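PDB 1I5P: pesticidal crystal protein Cry2Aa from Bacillus thuringiensis serovar kurstaki, which kills dipteran and lepidopteran larvae by binding to their midgut epithelial cells and promoting colloid-osmotic lysis. Local coordinates for residues Y227-F231 / F244-F249; S348-T354 / I447-E451; N544-S550 / R586-I592. All coordinates share one frame. Numbering follows the deposited sequence.

Interaction 1. Residues Y227-F231 / F244-F249; sequences YQTAF and FRTYMF
Residues 227-231 and 244-249 belong to consecutive antiparallel helices, 202-232 and 238-259, of the N-terminal helical bundle of this three-domain toxin, the part regarded across the delta-endotoxin family as the pore-forming one. Build both segments as regular alpha-helix, with Phe231 N to Tyr227 O at 2.8 Å in one and Phe249 N to Arg245 O at 2.7 Å in the other. The short axes run at 168° and come no closer than 12.0 Å, a wide spacing that large side chains have to fill. In the register, Tyr227 CA lies 7.8 Å from Met248 CA and Phe231 CA 8.4 Å from Arg245 CA.

Three aromatic residues with chi1 near t do most of the filling: Tyr227 (175°, chi2 79°), Phe231 (-163°) and Phe244 (177°, chi2 76°). The Tyr227 and Phe244 rings are nearly parallel, planes at 13°, but slid apart with centroids 5.5 Å from each other, so they barely overlap; Tyr227 CE1 meets Phe244 CE2 at 3.4 Å. The CA-to-CB bond of Phe244 points toward 227-231, and its ring also reaches Ala230, CZ to CB 4.0 Å, while its CD2 meets CD1 of Phe231 edge to edge at 4.0 Å. Met248, m at chi1 and chi2, offers its CB to Tyr227 CE1 at 3.6 Å and sends its end away. Arg245 extends t,t,t, its end leading away from 227-231, its NH1 hydrogen-bonded to the carbonyl of Asn274. Leu171 of helix 170-193 covers Ala230, Phe244 and Met248. No hydrogen bond links the segments; the Tyr227 hydroxyl OH simply rests 3.4 Å from Arg245 CB.

Interaction 2. Residues S348-T354 / I447-E451; sequences SGLIGAT and IRNIE
Residues 348-354 and 447-451 run side by side in the same direction, both largely extended, with Ile351 and Ile450 forming a single backbone bridge. The nearest CA pairs are Gly349 with Asn449 at 4.9 Å and Gly352 with Glu451 at 4.7 Å. Gly352 has phi/psi of 90/-143, where a CB would jam against the preceding carbonyl. At Gly349 a CB would collide with Arg448 O, so this glycine lets the chains come close.

Backbone hydrogen bonds come first: Ile450 N gives to Leu350 O at 3.3 Å, and Gly352 N gives a weak bond to Ile450 O, also at 3.3 Å. A water donates to Leu350 O at 2.9 Å and Arg448 O at 3.0 Å, joining two carbonyls whose oxygens lie 4.4 Å apart.

Side chains of 447-451 bind 348-354 on both sides of this bridge. Asn449, chi1 m, accepts a hydrogen bond from Leu350 N on OD1 at 3.1 Å. Glu451, t,t, spreads its carboxylate over the turn beyond Gly352, where Thr354 N and OG1 donate hydrogen bonds to Glu451 OE2 and OE1 respectively, each 3.1 Å.

Apolar contact is lighter: Ile447 CG2 touches Gly349 CA at 4.0 Å, and Thr354 CG2 touches Asn449 CB at 4.0 Å. Ile450, m,m, turns its end away to pack on Phe295 and Leu299 of helix 293-300, while Arg448 reaches Arg440 O and Asp437.

With 351-352 itself paired antiparallel to strand 329-342, the arrangement is an irregular edge of a sheet joined by a loop, within the middle, beta-prism domain of the Cry toxin fold.

Interaction 3. Residues N544-S550 / R586-I592; sequences NLYLRVS and RFSDINI
Strands 544-550 and 588-592 pair antiparallel in the C-terminal, lectin-like jelly-roll sandwich, their short axes 4.4 Å apart at 148°. Leu547-Ile590 and Val549-Ser588 are hydrogen-bonded pairs, with Leu547 N to Ile590 O 2.9 Å and Ile590 N to Leu547 O 2.8 Å; Tyr546-Asn591 and Arg548-Asp589 are non-hydrogen-bonded ones. Beyond them Ser550 OG accepts Arg586 N at 2.8 Å.

On the Leu547 face the apolar bumps interlock. Ile592 (m,m) wedges between two leucines, its CB 4.1 Å from Leu545 CD2 and its CG1 3.6 Å from Leu547 CG; Ile590 CG1 lies 3.9 Å from Val549 CG2.

On the Arg548 face a charged group packs on an aromatic ring. The Arg548 guanidinium (t,t,m) lies on the Phe587 ring as a cation-pi stack, CZ 3.7 Å from the centroid, while its edge forms a two-pronged salt bridge with Asp589, Arg548 NE to Asp589 OD1 2.9 Å and Arg548 NH2 to Asp589 OD2 3.2 Å. Tyr546 CD2 sits 4.4 Å from Asp589 CB. Lys263 and Tyr264 also hold Asp589 OD2, and Ser260 O takes Arg548 NH2.

Strands 555-561 and 564-571 of the opposing sheet cover the Leu547 face, and strand 617-626 pairs with 544-550 along its other edge.

The three contacts follow one another along the chain, one in each of the toxin's three domains: helical bundle, beta prism and C-terminal sandwich. None touches another. Interactions 1 and 3 come nearest, about 11 Å between closest atoms and 27 Å between centres; interactions 1 and 2 are about 17 Å apart at closest atoms, 2 and 3 about 23 Å. Interaction 1 lies nearest the middle of the chain, its centre 13 Å away. Residues beyond the segments narrow the gap between bundle and sandwich: Tyr227 meets Phe516, and Arg548 and Asp589 reach Ser260, Lys263 and Tyr264, just past the end of helix 238-259, which carries 244-249.

Interaction 1. Residues Y227-F231 / F244-F249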
loop_
_atom_site.group_PDB
_atom_site.type_symbol
_atom_site.label_atom_id
_atom_site.label_comp_id
_atom_site.label_asym_id
_atom_site.label_seq_id
_atom_site.Cartn_x
_atom_site.Cartn_y
_atom_site.Cartn_z
ATOM N N TYR A 227 8.462 6.708 12.466
ATOM C CA TYR A 227 7.255 7.237 11.856
ATOM C C TYR A 227 6.123 7.410 12.865
ATOM O O TYR A 227 5.449 8.438 12.869
ATOM C CB TYR A 227 6.794 6.319 10.732
ATOM C CG TYR A 227 5.475 6.729 10.118
ATOM C CD1 TYR A 227 5.408 7.765 9.191
ATOM C CD2 TYR A 227 4.296 6.069 10.455
ATOM C CE1 TYR A 227 4.200 8.130 8.607
ATOM C CE2 TYR A 227 3.082 6.430 9.880
ATOM C CZ TYR A 227 3.042 7.457 8.955
ATOM O OH TYR A 227 1.840 7.799 8.380
ATOM N N GLN A 228 5.912 6.406 13.713
ATOM C CA GLN A 228 4.838 6.481 14.710
ATOM C C GLN A 228 5.007 7.654 15.658
ATOM O O GLN A 228 4.035 8.315 16.004
ATOM C CB GLN A 228 4.739 5.182 15.523
ATOM C CG GLN A 228 3.992 4.071 14.808
ATOM C CD GLN A 228 3.539 2.963 15.753
ATOM O OE1 GLN A 228 4.354 2.227 16.306
ATOM N NE2 GLN A 228 2.228 2.841 15.936
ATOM N N THR A 229 6.237 7.904 16.088
ATOM C CA THR A 229 6.496 9.021 16.989
ATOM C C THR A 229 6.089 10.340 16.325
ATOM O O THR A 229 5.448 11.195 16.942
ATOM C CB THR A 229 7.992 9.092 17.374
ATOM O OG1 THR A 229 8.341 7.932 18.139
ATOM C CG2 THR A 229 8.281 10.343 18.195
ATOM N N ALA A 230 6.456 10.493 15.058
ATOM C CA ALA A 230 6.138 11.709 14.315
ATOM C C ALA A 230 4.646 11.831 14.046
ATOM O O ALA A 230 4.073 12.918 14.149
ATOM C CB ALA A 230 6.899 11.725 12.996
ATOM N N PHE A 231 4.021 10.711 13.690
ATOM C CA PHE A 231 2.598 10.703 13.397
ATOM C C PHE A 231 1.787 11.121 14.625
ATOM O O PHE A 231 0.758 11.786 14.492
ATOM C CB PHE A 231 2.161 9.309 12.928
ATOM C CG PHE A 231 0.833 9.296 12.224
ATOM C CD1 PHE A 231 0.747 9.596 10.867
ATOM C CD2 PHE A 231 -0.336 9.022 12.925
ATOM C CE1 PHE A 231 -0.491 9.621 10.215
ATOM C CE2 PHE A 231 -1.572 9.048 12.291
ATOM C CZ PHE A 231 -1.654 9.349 10.930
ATOM N N PHE A 244 1.199 13.045 4.318
ATOM C CA PHE A 244 2.326 12.736 5.174
ATOM C C PHE A 244 2.503 11.222 5.157
ATOM O O PHE A 244 3.618 10.718 5.056
ATOM C CB PHE A 244 2.064 13.201 6.608
ATOM C CG PHE A 244 3.169 12.851 7.573
ATOM C CD1 PHE A 244 4.359 13.569 7.581
ATOM C CD2 PHE A 244 3.026 11.787 8.458
ATOM C CE1 PHE A 244 5.390 13.240 8.458
ATOM C CE2 PHE A 244 4.052 11.445 9.342
ATOM C CZ PHE A 244 5.238 12.173 9.340
ATOM N N ARG A 245 1.387 10.501 5.260
ATOM C CA ARG A 245 1.414 9.041 5.261
ATOM C C ARG A 245 1.870 8.505 3.910
ATOM O O ARG A 245 2.722 7.621 3.837
ATOM C CB ARG A 245 0.027 8.472 5.586
ATOM C CG ARG A 245 -0.069 6.953 5.434
ATOM C CD ARG A 245 -1.446 6.440 5.820
ATOM N NE ARG A 245 -1.566 5.001 5.605
ATOM C CZ ARG A 245 -1.586 4.419 4.408
ATOM N NH1 ARG A 245 -1.497 5.147 3.303
ATOM N NH2 ARG A 245 -1.684 3.101 4.318
ATOM N N THR A 246 1.291 9.047 2.846
ATOM C CA THR A 246 1.639 8.625 1.500
ATOM C C THR A 246 3.124 8.800 1.248
ATOM O O THR A 246 3.793 7.883 0.764
ATOM C CB THR A 246 0.855 9.427 0.449
ATOM O OG1 THR A 246 -0.519 9.023 0.485
ATOM C CG2 THR A 246 1.422 9.198 -0.943
ATOM N N TYR A 247 3.637 9.978 1.590
ATOM C CA TYR A 247 5.045 10.272 1.394
ATOM C C TYR A 247 5.918 9.218 2.076
ATOM O O TYR A 247 6.829 8.663 1.460
ATOM C CB TYR A 247 5.389 11.662 1.945
ATOM C CG TYR A 247 6.749 12.141 1.497
ATOM C CD1 TYR A 247 6.889 12.982 0.388
ATOM C CD2 TYR A 247 7.906 11.693 2.134
ATOM C CE1 TYR A 247 8.153 13.358 -0.076
ATOM C CE2 TYR A 247 9.169 12.060 1.677
ATOM C CZ TYR A 247 9.285 12.888 0.573
ATOM O OH TYR A 247 10.541 13.216 0.104
ATOM N N MET A 248 5.639 8.935 3.346
ATOM C CA MET A 248 6.414 7.943 4.095
ATOM C C MET A 248 6.168 6.502 3.646
ATOM O O MET A 248 7.072 5.666 3.692
ATOM C CB MET A 248 6.129 8.078 5.594
ATOM C CG MET A 248 6.687 9.361 6.219
ATOM S SD MET A 248 8.490 9.494 6.050
ATOM C CE MET A 248 8.730 11.294 6.062
ATOM N N PHE A 249 4.954 6.199 3.203
ATOM C CA PHE A 249 4.682 4.841 2.754
ATOM C C PHE A 249 5.410 4.547 1.439
ATOM O O PHE A 249 5.890 3.438 1.224
ATOM C CB PHE A 249 3.177 4.616 2.613
ATOM C CG PHE A 249 2.562 3.952 3.815
ATOM C CD1 PHE A 249 2.471 4.627 5.031
ATOM C CD2 PHE A 249 2.131 2.629 3.751
ATOM C CE1 PHE A 249 1.961 4.000 6.162
ATOM C CE2 PHE A 249 1.617 1.986 4.879
ATOM C CZ PHE A 249 1.533 2.673 6.090
#

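Interaction 2. Residues S348-T354 / I447-E451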
loop_
_atom_site.group_PDB
_atom_site.type_symbol
_atom_site.label_atom_id
_atom_site.label_comp_id
_atom_site.label_asym_id
_atom_site.label_seq_id
_atom_site.Cartn_x
_atom_site.Cartn_y
_atom_site.Cartn_z
ATOM N N SER A 348 -21.733 1.851 0.443
ATOM C CA SER A 348 -21.090 2.298 1.668
ATOM C C SER A 348 -22.162 3.049 2.441
ATOM O O SER A 348 -23.343 3.005 2.092
ATOM C CB SER A 348 -19.962 3.272 1.350
ATOM O OG SER A 348 -20.495 4.492 0.856
ATOM N N GLY A 349 -21.751 3.746 3.489
ATOM C CA GLY A 349 -22.708 4.522 4.242
ATOM C C GLY A 349 -22.831 5.841 3.513
ATOM O O GLY A 349 -22.046 6.131 2.609
ATOM N N LEU A 350 -23.821 6.640 3.877
ATOM C CA LEU A 350 -23.978 7.930 3.229
ATOM C C LEU A 350 -22.915 8.877 3.756
ATOM O O LEU A 350 -22.442 8.734 4.883
ATOM C CB LEU A 350 -25.361 8.510 3.509
ATOM C CG LEU A 350 -26.499 7.993 2.629
ATOM C CD1 LEU A 350 -27.834 8.201 3.337
ATOM C CD2 LEU A 350 -26.468 8.714 1.292
ATOM N N ILE A 351 -22.528 9.833 2.927
ATOM C CA ILE A 351 -21.540 10.818 3.326
ATOM C C ILE A 351 -22.212 12.163 3.134
ATOM O O ILE A 351 -22.760 12.438 2.066
ATOM C CB ILE A 351 -20.287 10.738 2.443
ATOM C CG1 ILE A 351 -19.741 9.311 2.462
ATOM C CG2 ILE A 351 -19.229 11.712 2.953
ATOM C CD1 ILE A 351 -19.005 8.921 1.205
ATOM N N GLY A 352 -22.186 12.993 4.170
ATOM C CA GLY A 352 -22.829 14.288 4.068
ATOM C C GLY A 352 -24.277 14.196 4.507
ATOM O O GLY A 352 -24.604 13.457 5.436
ATOM N N ALA A 353 -25.145 14.943 3.837
ATOM C CA ALA A 353 -26.563 14.954 4.172
ATOM C C ALA A 353 -27.226 13.600 3.956
ATOM O O ALA A 353 -26.970 12.916 2.957
ATOM C CB ALA A 353 -27.282 16.015 3.350
ATOM N N THR A 354 -28.082 13.223 4.900
ATOM C CA THR A 354 -28.805 11.964 4.828
ATOM C C THR A 354 -30.274 12.206 4.501
ATOM O O THR A 354 -31.072 11.270 4.472
ATOM C CB THR A 354 -28.735 11.193 6.155
ATOM O OG1 THR A 354 -29.278 12.003 7.208
ATOM C CG2 THR A 354 -27.296 10.826 6.484
ATOM N N ILE A 447 -21.664 -0.350 8.038
ATOM C CA ILE A 447 -22.368 0.668 7.284
ATOM C C ILE A 447 -22.935 1.671 8.279
ATOM O O ILE A 447 -23.926 1.402 8.953
ATOM C CB ILE A 447 -23.513 0.062 6.451
ATOM C CG1 ILE A 447 -22.949 -0.972 5.469
ATOM C CG2 ILE A 447 -24.251 1.163 5.708
ATOM C CD1 ILE A 447 -21.933 -0.409 4.478
ATOM N N ARG A 448 -22.281 2.822 8.382
ATOM C CA ARG A 448 -22.726 3.868 9.296
ATOM C C ARG A 448 -22.736 5.192 8.540
ATOM O O ARG A 448 -21.828 5.469 7.753
ATOM C CB ARG A 448 -21.775 3.971 10.497
ATOM C CG ARG A 448 -22.383 4.660 11.713
ATOM C CD ARG A 448 -21.320 5.317 12.601
ATOM N NE ARG A 448 -20.397 4.368 13.229
ATOM C CZ ARG A 448 -19.281 4.727 13.865
ATOM N NH1 ARG A 448 -18.952 6.010 13.951
ATOM N NH2 ARG A 448 -18.495 3.812 14.414
ATOM N N ASN A 449 -23.762 6.006 8.761
ATOM C CA ASN A 449 -23.843 7.298 8.087
ATOM C C ASN A 449 -22.995 8.335 8.816
ATOM O O ASN A 449 -23.202 8.598 9.997
ATOM C CB ASN A 449 -25.295 7.773 8.021
ATOM C CG ASN A 449 -26.180 6.836 7.225
ATOM O OD1 ASN A 449 -25.733 6.198 6.270
ATOM N ND2 ASN A 449 -27.453 6.763 7.605
ATOM N N ILE A 450 -22.032 8.912 8.104
ATOM C CA ILE A 450 -21.152 9.921 8.686
ATOM C C ILE A 450 -21.601 11.301 8.215
ATOM O O ILE A 450 -21.246 11.744 7.121
ATOM C CB ILE A 450 -19.682 9.686 8.269
ATOM C CG1 ILE A 450 -19.285 8.236 8.561
ATOM C CG2 ILE A 450 -18.765 10.640 9.019
ATOM C CD1 ILE A 450 -19.495 7.811 10.008
ATOM N N GLU A 451 -22.387 11.975 9.049
ATOM C CA GLU A 451 -22.919 13.293 8.709
ATOM C C GLU A 451 -22.449 14.372 9.685
ATOM O O GLU A 451 -21.996 14.068 10.791
ATOM C CB GLU A 451 -24.457 13.210 8.689
ATOM C CG GLU A 451 -25.207 14.509 8.427
ATOM C CD GLU A 451 -26.710 14.287 8.272
ATOM O OE1 GLU A 451 -27.286 13.504 9.060
ATOM O OE2 GLU A 451 -27.321 14.897 7.364
HETATM O O HOH W 1 -20.309 6.888 5.639
#

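Interaction 3. Residues N544-S550 / R586-I592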
loop_
_atom_site.group_PDB
_atom_site.type_symbol
_atom_site.label_atom_id
_atom_site.label_comp_id
_atom_site.label_asym_id
_atom_site.label_seq_id
_atom_site.Cartn_x
_atom_site.Cartn_y
_atom_site.Cartn_z
ATOM N N ASN A 544 2.526 -24.457 -0.456
ATOM C CA ASN A 544 2.514 -24.573 0.994
ATOM C C ASN A 544 1.822 -23.286 1.416
ATOM O O ASN A 544 2.216 -22.193 1.000
ATOM C CB ASN A 544 3.924 -24.595 1.582
ATOM C CG ASN A 544 4.541 -25.969 1.566
ATOM O OD1 ASN A 544 3.875 -26.965 1.849
ATOM N ND2 ASN A 544 5.831 -26.033 1.251
ATOM N N LEU A 545 0.770 -23.421 2.208
ATOM C CA LEU A 545 0.044 -22.261 2.676
ATOM C C LEU A 545 0.653 -21.758 3.970
ATOM O O LEU A 545 0.800 -22.514 4.938
ATOM C CB LEU A 545 -1.430 -22.599 2.907
ATOM C CG LEU A 545 -2.299 -21.504 3.533
ATOM C CD1 LEU A 545 -2.414 -20.319 2.582
ATOM C CD2 LEU A 545 -3.679 -22.072 3.844
ATOM N N TYR A 546 1.021 -20.481 3.973
ATOM C CA TYR A 546 1.588 -19.839 5.145
ATOM C C TYR A 546 0.654 -18.716 5.559
ATOM O O TYR A 546 0.202 -17.931 4.727
ATOM C CB TYR A 546 2.964 -19.233 4.839
ATOM C CG TYR A 546 4.093 -20.224 4.666
ATOM C CD1 TYR A 546 4.305 -20.856 3.445
ATOM C CD2 TYR A 546 4.954 -20.527 5.727
ATOM C CE1 TYR A 546 5.348 -21.767 3.273
ATOM C CE2 TYR A 546 6.001 -21.438 5.567
ATOM C CZ TYR A 546 6.192 -22.054 4.337
ATOM O OH TYR A 546 7.218 -22.959 4.182
ATOM N N LEU A 547 0.350 -18.644 6.845
ATOM C CA LEU A 547 -0.496 -17.570 7.335
ATOM C C LEU A 547 0.360 -16.695 8.223
ATOM O O LEU A 547 0.938 -17.172 9.201
ATOM C CB LEU A 547 -1.690 -18.109 8.132
ATOM C CG LEU A 547 -2.731 -18.925 7.351
ATOM C CD1 LEU A 547 -3.925 -19.207 8.244
ATOM C CD2 LEU A 547 -3.179 -18.163 6.111
ATOM N N ARG A 548 0.480 -15.426 7.847
ATOM C CA ARG A 548 1.238 -14.478 8.646
ATOM C C ARG A 548 0.230 -13.958 9.657
ATOM O O ARG A 548 -0.782 -13.361 9.289
ATOM C CB ARG A 548 1.784 -13.329 7.788
ATOM C CG ARG A 548 2.458 -12.232 8.606
ATOM C CD ARG A 548 3.406 -11.374 7.774
ATOM N NE ARG A 548 4.600 -12.110 7.362
ATOM C CZ ARG A 548 5.648 -11.564 6.750
ATOM N NH1 ARG A 548 5.660 -10.267 6.474
ATOM N NH2 ARG A 548 6.690 -12.316 6.415
ATOM N N VAL A 549 0.498 -14.204 10.933
ATOM C CA VAL A 549 -0.424 -13.783 11.974
ATOM C C VAL A 549 0.284 -13.285 13.215
ATOM O O VAL A 549 1.482 -13.510 13.409
ATOM C CB VAL A 549 -1.344 -14.952 12.409
ATOM C CG1 VAL A 549 -1.839 -15.720 11.190
ATOM C CG2 VAL A 549 -0.586 -15.886 13.356
ATOM N N SER A 550 -0.486 -12.613 14.064
ATOM C CA SER A 550 0.021 -12.109 15.329
ATOM C C SER A 550 -0.986 -12.539 16.385
ATOM O O SER A 550 -2.190 -12.352 16.213
ATOM C CB SER A 550 0.137 -10.585 15.311
ATOM O OG SER A 550 0.602 -10.110 16.565
ATOM N N ARG A 586 2.993 -8.740 16.472
ATOM C CA ARG A 586 4.295 -9.390 16.350
ATOM C C ARG A 586 4.051 -10.623 15.501
ATOM O O ARG A 586 3.748 -11.704 16.012
ATOM C CB ARG A 586 4.834 -9.793 17.722
ATOM C CG ARG A 586 5.264 -8.617 18.568
ATOM C CD ARG A 586 5.577 -9.063 19.976
ATOM N NE ARG A 586 4.995 -8.146 20.942
ATOM C CZ ARG A 586 4.748 -8.457 22.207
ATOM N NH1 ARG A 586 5.034 -9.671 22.665
ATOM N NH2 ARG A 586 4.203 -7.557 23.013
ATOM N N PHE A 587 4.188 -10.450 14.193
ATOM C CA PHE A 587 3.917 -11.528 13.264
ATOM C C PHE A 587 4.839 -12.730 13.320
ATOM O O PHE A 587 5.978 -12.668 13.789
ATOM C CB PHE A 587 3.856 -10.977 11.826
ATOM C CG PHE A 587 5.164 -11.044 11.074
ATOM C CD1 PHE A 587 5.602 -12.239 10.505
ATOM C CD2 PHE A 587 5.944 -9.904 10.909
ATOM C CE1 PHE A 587 6.794 -12.296 9.783
ATOM C CE2 PHE A 587 7.141 -9.950 10.188
ATOM C CZ PHE A 587 7.564 -11.147 9.624
ATOM N N SER A 588 4.297 -13.836 12.831
ATOM C CA SER A 588 5.003 -15.093 12.719
ATOM C C SER A 588 4.324 -15.776 11.547
ATOM O O SER A 588 3.109 -15.659 11.383
ATOM C CB SER A 588 4.838 -15.939 13.977
ATOM O OG SER A 588 5.594 -17.131 13.854
ATOM N N ASP A 589 5.098 -16.470 10.722
ATOM C CA ASP A 589 4.527 -17.167 9.579
ATOM C C ASP A 589 4.237 -18.607 9.965
ATOM O O ASP A 589 5.146 -19.372 10.266
ATOM C CB ASP A 589 5.486 -17.112 8.387
ATOM C CG ASP A 589 5.677 -15.703 7.867
ATOM O OD1 ASP A 589 4.790 -14.861 8.117
ATOM O OD2 ASP A 589 6.702 -15.439 7.203
ATOM N N ILE A 590 2.957 -18.959 9.968
ATOM C CA ILE A 590 2.539 -20.304 10.329
ATOM C C ILE A 590 2.386 -21.178 9.095
ATOM O O ILE A 590 1.606 -20.863 8.190
ATOM C CB ILE A 590 1.186 -20.306 11.058
ATOM C CG1 ILE A 590 1.127 -19.179 12.094
ATOM C CG2 ILE A 590 0.967 -21.666 11.703
ATOM C CD1 ILE A 590 2.167 -19.282 13.203
ATOM N N ASN A 591 3.132 -22.277 9.060
ATOM C CA ASN A 591 3.057 -23.210 7.942
ATOM C C ASN A 591 1.822 -24.079 8.177
ATOM O O ASN A 591 1.810 -24.943 9.055
ATOM C CB ASN A 591 4.331 -24.063 7.888
ATOM C CG ASN A 591 4.411 -24.937 6.637
ATOM O OD1 ASN A 591 5.474 -25.463 6.299
ATOM N ND2 ASN A 591 3.287 -25.100 5.951
ATOM N N ILE A 592 0.773 -23.826 7.402
ATOM C CA ILE A 592 -0.471 -24.573 7.531
ATOM C C ILE A 592 -0.379 -25.936 6.859
ATOM O O ILE A 592 -0.845 -26.936 7.395
ATOM C CB ILE A 592 -1.650 -23.802 6.910
ATOM C CG1 ILE A 592 -1.755 -22.410 7.543
ATOM C CG2 ILE A 592 -2.937 -24.576 7.118
ATOM C CD1 ILE A 592 -1.890 -22.426 9.057
#